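Local structure of OBCA, Oxalate Biosynthetic Component A (Burkholderia glumae, 4NNB) at residues L133-Y138 / G146-E151; Y200-P205 / T209-R214; R233-I238 / V243-S248. The protein pairs an Oxalate Biosynthetic Component A N-terminal domain with a TIM-barrel domain, and holds a magnesium ion and an oxaloacetate ion in this model. All coordinates share one frame; numbering follows the deposited sequence.

Contact 1: L133-Y138 / G146-E151; sequences LQLTTY and GDLLWE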
loop_
_atom_site.group_PDB
_atom_site.type_symbol
_atom_site.label_atom_id
_atom_site.label_comp_id
_atom_site.label_asym_id
_atom_site.label_seq_id
_atom_site.Cartn_x
_atom_site.Cartn_y
_atom_site.Cartn_z
ATOM N N LEU A 133 15.667 -1.473 4.963
ATOM C CA LEU A 133 14.359 -1.899 4.466
ATOM C C LEU A 133 14.143 -3.401 4.679
ATOM O O LEU A 133 13.060 -3.832 5.073
ATOM C CB LEU A 133 14.174 -1.501 2.993
ATOM C CG LEU A 133 14.032 0.016 2.785
ATOM C CD1 LEU A 133 14.316 0.396 1.332
ATOM C CD2 LEU A 133 12.641 0.544 3.226
ATOM N N GLN A 134 15.177 -4.202 4.448
ATOM C CA GLN A 134 15.022 -5.637 4.637
ATOM C C GLN A 134 14.751 -5.987 6.104
ATOM O O GLN A 134 13.830 -6.748 6.407
ATOM C CB GLN A 134 16.245 -6.401 4.135
ATOM C CG GLN A 134 16.020 -7.904 4.160
ATOM C CD GLN A 134 14.877 -8.327 3.264
ATOM O OE1 GLN A 134 14.984 -8.275 2.037
ATOM N NE2 GLN A 134 13.765 -8.733 3.872
ATOM N N LEU A 135 15.553 -5.434 7.005
ATOM C CA LEU A 135 15.412 -5.749 8.423
ATOM C C LEU A 135 14.138 -5.161 9.041
ATOM O O LEU A 135 13.521 -5.789 9.896
ATOM C CB LEU A 135 16.662 -5.324 9.208
ATOM C CG LEU A 135 17.939 -6.137 8.923
ATOM C CD1 LEU A 135 19.079 -5.716 9.844
ATOM C CD2 LEU A 135 17.689 -7.629 9.044
ATOM N N THR A 136 13.738 -3.964 8.619
ATOM C CA THR A 136 12.475 -3.415 9.122
ATOM C C THR A 136 11.261 -4.138 8.528
ATOM O O THR A 136 10.187 -4.122 9.131
ATOM C CB THR A 136 12.341 -1.873 8.966
ATOM O OG1 THR A 136 12.497 -1.495 7.592
ATOM C CG2 THR A 136 13.379 -1.144 9.825
ATOM N N THR A 137 11.435 -4.771 7.364
ATOM C CA THR A 137 10.415 -5.666 6.809
ATOM C C THR A 137 10.284 -6.882 7.722
ATOM O O THR A 137 9.199 -7.439 7.884
ATOM C CB THR A 137 10.773 -6.138 5.375
ATOM O OG1 THR A 137 10.833 -5.009 4.498
ATOM C CG2 THR A 137 9.737 -7.127 4.832
ATOM N N TYR A 138 11.401 -7.275 8.330
ATOM C CA TYR A 138 11.423 -8.404 9.248
ATOM C C TYR A 138 11.046 -7.998 10.683
ATOM O O TYR A 138 11.198 -8.789 11.610
ATOM C CB TYR A 138 12.811 -9.051 9.247
ATOM C CG TYR A 138 13.151 -9.874 8.022
ATOM C CD1 TYR A 138 12.175 -10.295 7.125
ATOM C CD2 TYR A 138 14.471 -10.232 7.766
ATOM C CE1 TYR A 138 12.516 -11.061 6.011
ATOM C CE2 TYR A 138 14.816 -10.977 6.677
ATOM C CZ TYR A 138 13.850 -11.398 5.807
ATOM O OH TYR A 138 14.234 -12.148 4.725
ATOM N N GLY A 146 19.198 5.813 16.193
ATOM C CA GLY A 146 19.329 5.433 14.799
ATOM C C GLY A 146 19.940 4.060 14.595
ATOM O O GLY A 146 20.389 3.746 13.491
ATOM N N ASP A 147 19.975 3.251 15.653
ATOM C CA ASP A 147 20.406 1.861 15.539
ATOM C C ASP A 147 19.208 1.007 15.127
ATOM O O ASP A 147 18.072 1.360 15.428
ATOM C CB ASP A 147 20.909 1.322 16.890
ATOM C CG ASP A 147 22.047 2.146 17.480
ATOM O OD1 ASP A 147 22.061 2.296 18.719
ATOM O OD2 ASP A 147 22.910 2.635 16.724
ATOM N N LEU A 148 19.455 -0.116 14.457
ATOM C CA LEU A 148 18.395 -1.102 14.242
ATOM C C LEU A 148 18.378 -2.103 15.388
ATOM O O LEU A 148 19.428 -2.612 15.792
ATOM C CB LEU A 148 18.579 -1.853 12.932
ATOM C CG LEU A 148 18.675 -1.045 11.648
ATOM C CD1 LEU A 148 18.755 -1.987 10.450
ATOM C CD2 LEU A 148 17.501 -0.084 11.519
ATOM N N LEU A 149 17.182 -2.384 15.905
ATOM C CA LEU A 149 17.023 -3.279 17.047
ATOM C C LEU A 149 15.972 -4.343 16.756
ATOM O O LEU A 149 14.932 -4.042 16.174
ATOM C CB LEU A 149 16.590 -2.475 18.279
ATOM C CG LEU A 149 17.475 -1.293 18.692
ATOM C CD1 LEU A 149 17.023 -0.707 20.017
ATOM C CD2 LEU A 149 18.917 -1.731 18.786
ATOM N N TRP A 150 16.236 -5.581 17.164
ATOM C CA TRP A 150 15.195 -6.607 17.181
ATOM C C TRP A 150 14.797 -6.819 18.632
ATOM O O TRP A 150 15.620 -7.216 19.447
ATOM C CB TRP A 150 15.707 -7.900 16.556
ATOM C CG TRP A 150 14.782 -9.089 16.654
ATOM C CD1 TRP A 150 15.000 -10.242 17.355
ATOM C CD2 TRP A 150 13.510 -9.251 16.002
ATOM N NE1 TRP A 150 13.946 -11.106 17.180
ATOM C CE2 TRP A 150 13.020 -10.524 16.359
ATOM C CE3 TRP A 150 12.742 -8.443 15.163
ATOM C CZ2 TRP A 150 11.786 -11.008 15.899
ATOM C CZ3 TRP A 150 11.518 -8.923 14.710
ATOM C CH2 TRP A 150 11.057 -10.197 15.071
ATOM N N GLU A 151 13.543 -6.520 18.960
ATOM C CA GLU A 151 13.111 -6.528 20.354
ATOM C C GLU A 151 12.308 -7.768 20.725
ATOM O O GLU A 151 11.287 -7.677 21.407
ATOM C CB GLU A 151 12.313 -5.264 20.664
ATOM C CG GLU A 151 13.095 -3.982 20.386
ATOM C CD GLU A 151 12.386 -2.742 20.889
ATOM O OE1 GLU A 151 11.168 -2.605 20.649
ATOM O OE2 GLU A 151 13.049 -1.899 21.527
#
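Leu135 and Leu148 set CG beside their own backbone N, opposite the carbonyl carbon (chi1 -69° and -56°), and since both CB atoms already head for the other segment, this choice brings the two branches together. CD1 of Leu135 meets CD1 of Leu148 at 3.8 Å, with the side chains crossing at about a right angle. The same Leu148 methyl also comes within 4.1 Å of Leu135 CB, so it lies against the root of that side chain as well as its tip.

Trp150 is turned differently: its CG stands opposite the backbone N (chi1 173°), and the six-membered part of the indole reaches back to the end of the helix. There CZ3 comes to 3.1 Å from Tyr138 O, a close approach of a ring carbon to a carbonyl oxygen, with CH2 of Trp150 next nearest at 3.7 Å. The indole N-H is used in another direction, bonding to Arg154 O.

Tyr138 is the first residue to leave helical geometry. NE2 of Gln134 lies 3.2 Å above one face of its ring, offset toward the rim, and donates to Ala193 O. The phenol OH is held by Trp191 NE1 and by the carbonyls of Tyr158 and Gln192. One turn back, Leu133 O accepts Thr137 N at 3.0 Å and Thr137 OG1 at 2.6 Å, from opposite faces of its carbonyl plane.

All four residues that touch are buried, and the joint between the segments is one of apolar and van der Waals packing. This is typical of a helix laid on a small antiparallel sheet: the C-terminal part of helix 125-137 rests against strand 148-149, the middle strand between 114-115 and 141-142.

Contact 2: Y200-P205 / T209-R214; sequences YLPITP and TEETIR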
loop_
_atom_site.group_PDB
_atom_site.type_symbol
_atom_site.label_atom_id
_atom_site.label_comp_id
_atom_site.label_asym_id
_atom_site.label_seq_id
_atom_site.Cartn_x
_atom_site.Cartn_y
_atom_site.Cartn_z
ATOM N N TYR A 200 3.222 -5.209 9.361
ATOM C CA TYR A 200 2.150 -4.447 10.013
ATOM C C TYR A 200 0.872 -4.287 9.163
ATOM O O TYR A 200 -0.061 -3.590 9.568
ATOM C CB TYR A 200 2.657 -3.066 10.434
ATOM C CG TYR A 200 4.003 -3.101 11.109
ATOM C CD1 TYR A 200 4.156 -3.701 12.356
ATOM C CD2 TYR A 200 5.124 -2.547 10.496
ATOM C CE1 TYR A 200 5.406 -3.739 12.994
ATOM C CE2 TYR A 200 6.384 -2.578 11.122
ATOM C CZ TYR A 200 6.512 -3.181 12.369
ATOM O OH TYR A 200 7.741 -3.223 13.006
ATOM N N LEU A 201 0.835 -4.917 7.993
ATOM C CA LEU A 201 -0.357 -4.852 7.145
ATOM C C LEU A 201 -1.547 -5.568 7.784
ATOM O O LEU A 201 -1.473 -6.765 8.074
ATOM C CB LEU A 201 -0.090 -5.484 5.778
ATOM C CG LEU A 201 -1.212 -5.197 4.770
ATOM C CD1 LEU A 201 -1.060 -3.783 4.218
ATOM C CD2 LEU A 201 -1.223 -6.241 3.641
ATOM N N PRO A 202 -2.659 -4.843 7.987
ATOM C CA PRO A 202 -3.854 -5.452 8.594
ATOM C C PRO A 202 -4.749 -6.124 7.563
ATOM O O PRO A 202 -5.230 -5.481 6.615
ATOM C CB PRO A 202 -4.581 -4.260 9.220
ATOM C CG PRO A 202 -4.198 -3.078 8.323
ATOM C CD PRO A 202 -2.836 -3.402 7.714
ATOM N N ILE A 203 -4.978 -7.418 7.753
ATOM C CA ILE A 203 -5.773 -8.170 6.792
ATOM C C ILE A 203 -6.978 -8.875 7.416
ATOM O O ILE A 203 -7.714 -9.583 6.731
ATOM C CB ILE A 203 -4.902 -9.167 6.033
ATOM C CG1 ILE A 203 -4.277 -10.195 6.986
ATOM C CG2 ILE A 203 -3.817 -8.428 5.264
ATOM C CD1 ILE A 203 -3.434 -11.237 6.258
ATOM N N THR A 204 -7.186 -8.661 8.710
ATOM C CA THR A 204 -8.315 -9.272 9.408
ATOM C C THR A 204 -9.218 -8.179 9.951
ATOM O O THR A 204 -8.777 -7.034 10.116
ATOM C CB THR A 204 -7.844 -10.160 10.576
ATOM O OG1 THR A 204 -7.238 -9.342 11.578
ATOM C CG2 THR A 204 -6.853 -11.200 10.098
ATOM N N PRO A 205 -10.491 -8.517 10.224
ATOM C CA PRO A 205 -11.405 -7.502 10.761
ATOM C C PRO A 205 -10.861 -6.812 12.010
ATOM O O PRO A 205 -11.000 -5.587 12.140
ATOM C CB PRO A 205 -12.654 -8.315 11.103
ATOM C CG PRO A 205 -12.655 -9.427 10.077
ATOM C CD PRO A 205 -11.191 -9.774 9.880
ATOM N N THR A 209 -9.792 -2.931 11.951
ATOM C CA THR A 209 -10.457 -2.028 12.887
ATOM C C THR A 209 -9.436 -1.230 13.696
ATOM O O THR A 209 -9.544 -0.009 13.816
ATOM C CB THR A 209 -11.388 -2.795 13.857
ATOM O OG1 THR A 209 -12.442 -3.416 13.114
ATOM C CG2 THR A 209 -12.001 -1.849 14.880
ATOM N N GLU A 210 -8.442 -1.916 14.243
ATOM C CA GLU A 210 -7.469 -1.254 15.114
ATOM C C GLU A 210 -6.665 -0.207 14.348
ATOM O O GLU A 210 -6.462 0.905 14.838
ATOM C CB GLU A 210 -6.546 -2.281 15.784
ATOM C CG GLU A 210 -5.459 -1.667 16.666
ATOM C CD GLU A 210 -6.035 -0.926 17.865
ATOM O OE1 GLU A 210 -7.164 -1.261 18.286
ATOM O OE2 GLU A 210 -5.356 -0.010 18.389
ATOM N N GLU A 211 -6.255 -0.538 13.123
ATOM C CA GLU A 211 -5.486 0.408 12.305
ATOM C C GLU A 211 -6.328 1.599 11.868
ATOM O O GLU A 211 -5.846 2.740 11.850
ATOM C CB GLU A 211 -4.847 -0.297 11.091
ATOM C CG GLU A 211 -4.022 0.625 10.212
ATOM C CD GLU A 211 -2.789 1.186 10.935
ATOM O OE1 GLU A 211 -2.102 0.419 11.642
ATOM O OE2 GLU A 211 -2.510 2.391 10.791
ATOM N N THR A 212 -7.593 1.341 11.531
ATOM C CA THR A 212 -8.525 2.413 11.182
ATOM C C THR A 212 -8.637 3.431 12.321
ATOM O O THR A 212 -8.533 4.643 12.114
ATOM C CB THR A 212 -9.941 1.839 10.865
ATOM O OG1 THR A 212 -9.858 1.009 9.698
ATOM C CG2 THR A 212 -10.939 2.952 10.612
ATOM N N ILE A 213 -8.872 2.931 13.524
ATOM C CA ILE A 213 -8.989 3.799 14.693
ATOM C C ILE A 213 -7.687 4.546 14.999
ATOM O O ILE A 213 -7.707 5.761 15.220
ATOM C CB ILE A 213 -9.469 2.998 15.901
ATOM C CG1 ILE A 213 -10.943 2.651 15.699
ATOM C CG2 ILE A 213 -9.306 3.819 17.191
ATOM C CD1 ILE A 213 -11.332 1.391 16.355
ATOM N N ARG A 214 -6.562 3.839 14.987
ATOM C CA ARG A 214 -5.276 4.510 15.171
ATOM C C ARG A 214 -5.011 5.564 14.106
ATOM O O ARG A 214 -4.517 6.644 14.418
ATOM C CB ARG A 214 -4.123 3.503 15.202
ATOM C CG ARG A 214 -4.200 2.534 16.364
ATOM C CD ARG A 214 -2.817 2.240 16.874
ATOM N NE ARG A 214 -2.089 3.473 17.162
ATOM C CZ ARG A 214 -0.784 3.530 17.391
ATOM N NH1 ARG A 214 -0.202 4.694 17.630
ATOM N NH2 ARG A 214 -0.058 2.421 17.370
HETATM O O HOH W 1 -0.682 -0.792 9.603
#
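Pro205 and Thr209 form the first turn of helix 205-217, and the segment 200-205 leads into that turn and folds beside it. Thr204 takes the N-cap position, its OG1 bonded to the N of Ala207. Pro205 follows as the first helical residue, a place where proline is well tolerated because no backbone N-H is needed there.

The direct hydrogen bonds across the contact converge on one acceptor. Pro205 O takes the helical bond from Thr209 N at 2.9 Å, close to straight with an N-H...O angle of 158°, and a second bond from Thr209 OG1 at 2.8 Å. The hydroxyl can fold back this way because OG1 lies beside its own backbone N (chi1 -64°). The two donors reach the oxygen from opposite faces of the carbonyl plane, so a carbonyl of the first turn is gripped twice.

Apolar packing is lighter. CG of the Pro202 ring rests on Glu211 CB at 4.0 Å, with Glu211 CG a little farther off, and the two side chains cross obliquely. The same proline also leans on Ala207 and Ile208, so the incoming chain runs against the first turns of the helix. Pro205 and Thr209 both touch Met264 of helix 255-268.

A water links the start of 200-205 to the Glu211 carboxylate. The Glu211 chain bends at chi2, and its carboxylate divides its partners: OE2 accepts from Trp496 N, while the water donates to Tyr200 O at 2.9 Å and, more weakly, to Glu211 OE1 at 2.8 Å.

Contact 3: R233-I238 / V243-S248; sequences RRRIEI and VVTVGS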
loop_
_atom_site.group_PDB
_atom_site.type_symbol
_atom_site.label_atom_id
_atom_site.label_comp_id
_atom_site.label_asym_id
_atom_site.label_seq_id
_atom_site.Cartn_x
_atom_site.Cartn_y
_atom_site.Cartn_z
ATOM N N ARG A 233 -5.465 -20.062 3.493
ATOM C CA ARG A 233 -4.323 -20.158 4.411
ATOM C C ARG A 233 -3.983 -21.621 4.699
ATOM O O ARG A 233 -4.858 -22.409 5.042
ATOM C CB ARG A 233 -4.615 -19.429 5.724
ATOM C CG ARG A 233 -3.781 -19.927 6.900
ATOM C CD ARG A 233 -4.177 -19.246 8.201
ATOM N NE ARG A 233 -3.780 -17.842 8.212
ATOM C CZ ARG A 233 -2.958 -17.306 9.109
ATOM N NH1 ARG A 233 -2.447 -18.051 10.081
ATOM N NH2 ARG A 233 -2.652 -16.019 9.040
ATOM N N ARG A 234 -2.719 -21.991 4.554
ATOM C CA ARG A 234 -2.315 -23.360 4.856
ATOM C C ARG A 234 -0.904 -23.412 5.437
ATOM O O ARG A 234 -0.004 -22.698 4.985
ATOM C CB ARG A 234 -2.443 -24.256 3.619
ATOM C CG ARG A 234 -1.429 -23.969 2.538
ATOM C CD ARG A 234 -1.913 -24.384 1.153
ATOM N NE ARG A 234 -1.020 -23.862 0.119
ATOM C CZ ARG A 234 -1.174 -24.053 -1.188
ATOM N NH1 ARG A 234 -2.197 -24.765 -1.647
ATOM N NH2 ARG A 234 -0.299 -23.530 -2.037
ATOM N N ARG A 235 -0.737 -24.247 6.460
ATOM C CA ARG A 235 0.532 -24.385 7.160
ATOM C C ARG A 235 1.365 -25.511 6.550
ATOM O O ARG A 235 0.920 -26.656 6.489
ATOM C CB ARG A 235 0.278 -24.659 8.648
ATOM C CG ARG A 235 -0.224 -23.450 9.422
ATOM C CD ARG A 235 -0.777 -23.842 10.793
ATOM N NE ARG A 235 0.237 -24.403 11.674
ATOM C CZ ARG A 235 1.062 -23.673 12.417
ATOM N NH1 ARG A 235 0.996 -22.347 12.386
ATOM N NH2 ARG A 235 1.955 -24.268 13.190
ATOM N N ILE A 236 2.568 -25.176 6.089
ATOM C CA ILE A 236 3.484 -26.160 5.520
ATOM C C ILE A 236 4.570 -26.498 6.538
ATOM O O ILE A 236 5.299 -25.616 6.986
ATOM C CB ILE A 236 4.149 -25.631 4.235
ATOM C CG1 ILE A 236 3.093 -25.238 3.202
ATOM C CG2 ILE A 236 5.095 -26.671 3.648
ATOM C CD1 ILE A 236 3.681 -24.700 1.913
ATOM N N GLU A 237 4.681 -27.774 6.901
ATOM C CA GLU A 237 5.642 -28.183 7.915
ATOM C C GLU A 237 6.925 -28.712 7.283
ATOM O O GLU A 237 6.886 -29.539 6.374
ATOM C CB GLU A 237 5.034 -29.219 8.865
ATOM C CG GLU A 237 5.925 -29.549 10.060
ATOM C CD GLU A 237 5.136 -29.790 11.337
ATOM O OE1 GLU A 237 4.637 -30.919 11.529
ATOM O OE2 GLU A 237 5.017 -28.846 12.147
ATOM N N ILE A 238 8.059 -28.214 7.763
ATOM C CA ILE A 238 9.362 -28.571 7.208
ATOM C C ILE A 238 10.304 -29.020 8.319
ATOM O O ILE A 238 10.626 -28.243 9.216
ATOM C CB ILE A 238 9.969 -27.386 6.437
ATOM C CG1 ILE A 238 9.112 -27.081 5.203
ATOM C CG2 ILE A 238 11.407 -27.678 6.040
ATOM C CD1 ILE A 238 9.577 -25.897 4.392
ATOM N N VAL A 243 7.202 -24.555 10.938
ATOM C CA VAL A 243 6.055 -24.273 10.082
ATOM C C VAL A 243 6.169 -22.929 9.362
ATOM O O VAL A 243 6.518 -21.910 9.958
ATOM C CB VAL A 243 4.737 -24.313 10.891
ATOM C CG1 VAL A 243 3.535 -24.093 9.985
ATOM C CG2 VAL A 243 4.616 -25.633 11.637
ATOM N N VAL A 244 5.885 -22.948 8.068
ATOM C CA VAL A 244 5.728 -21.741 7.288
ATOM C C VAL A 244 4.257 -21.680 6.825
ATOM O O VAL A 244 3.675 -22.706 6.463
ATOM C CB VAL A 244 6.734 -21.726 6.114
ATOM C CG1 VAL A 244 6.248 -20.860 4.983
ATOM C CG2 VAL A 244 8.111 -21.245 6.608
ATOM N N THR A 245 3.648 -20.497 6.881
ATOM C CA THR A 245 2.241 -20.324 6.498
ATOM C C THR A 245 2.149 -19.582 5.169
ATOM O O THR A 245 2.709 -18.497 5.027
ATOM C CB THR A 245 1.493 -19.508 7.560
ATOM O OG1 THR A 245 1.709 -20.092 8.848
ATOM C CG2 THR A 245 -0.012 -19.442 7.269
ATOM N N VAL A 246 1.459 -20.166 4.196
ATOM C CA VAL A 246 1.272 -19.516 2.899
ATOM C C VAL A 246 -0.197 -19.161 2.635
ATOM O O VAL A 246 -1.100 -19.671 3.306
ATOM C CB VAL A 246 1.804 -20.379 1.760
ATOM C CG1 VAL A 246 3.275 -20.653 1.965
ATOM C CG2 VAL A 246 1.045 -21.692 1.698
ATOM N N GLY A 247 -0.422 -18.288 1.655
ATOM C CA GLY A 247 -1.748 -17.768 1.352
ATOM C C GLY A 247 -1.686 -16.602 0.374
ATOM O O GLY A 247 -0.755 -15.796 0.424
ATOM N N SER A 248 -2.672 -16.500 -0.517
ATOM C CA SER A 248 -2.670 -15.453 -1.539
ATOM C C SER A 248 -2.906 -14.045 -0.967
ATOM O O SER A 248 -2.425 -13.062 -1.525
ATOM C CB SER A 248 -3.745 -15.734 -2.590
ATOM O OG SER A 248 -5.051 -15.549 -2.039
#
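Arg234 faces Val246, and Ile236 faces Val244, as the two hydrogen-bonded pairs of an antiparallel beta hairpin. Each pair has both amides and both carbonyls satisfied. Arg234 N gives to Val246 O at 3.1 Å and Val246 N returns the bond to Arg234 O at 3.0 Å. Ile236 N to Val244 O is the shortest of the four at 2.7 Å and runs nearly along the C=O axis (C=O...N angle 169°); Val244 N to Ile236 O completes the ladder at 2.9 Å. Two of these carbonyls also receive a CA-H...O contact: Val246 O from Arg233 CA, and Ile236 O from Val243 CA. Beyond the ladder, Gly247 gives its N-H to Asp52 OD2 and its carbonyl to Lys18 NZ, while Thr245 OG1 is bonded to Glu24 OE2.

On the face carrying Arg235, Glu237, Val243 and Thr245, the Arg235 chain bends at chi3 (64°) and lays its guanidinium over Val243, with CG1 3.5 Å above the centre of the plane. The neighbouring CG2 of Val243 meets Glu237 OE2 at 3.3 Å. Thr245 CG2 sits under one face of the Arg233 guanidinium, toward its rim.

On the other face, Ile236 CD1 packs against Val246 CG2 at 4.0 Å. That methyl also lies in the plane of the Arg234 guanidinium, at its edge, 3.4 Å from NE. The NE is buried there and has no partner in the model; NH2 makes a long, weak ion pair with Asp48 OD2.

The backbone therefore supplies the polar joining of the strands, while Arg233 and Arg235 turn a guanidinium face to a beta-branched neighbour and Arg234 meets Val246 with its edge and stem.

From the N terminus the three contacts come in series; none nests inside or crosses another. Contact 1 closes the connection 139-145, which carries strand 141-142, and ties helix 125-137 to the small sheet of the N-terminal domain. Contact 2 closes the very short span 206-208, holding the lead-in from strand 197-198 onto helix 205-217, just ahead of barrel strand 222-229. Contact 3 follows that strand and closes the tight hairpin turn between 234-238 and 242-246. Their centres lie 21 to 24 Å apart and they do not touch: nearest atoms are about 5 Å apart between contacts 1 and 2, and about 6 Å between contacts 2 and 3.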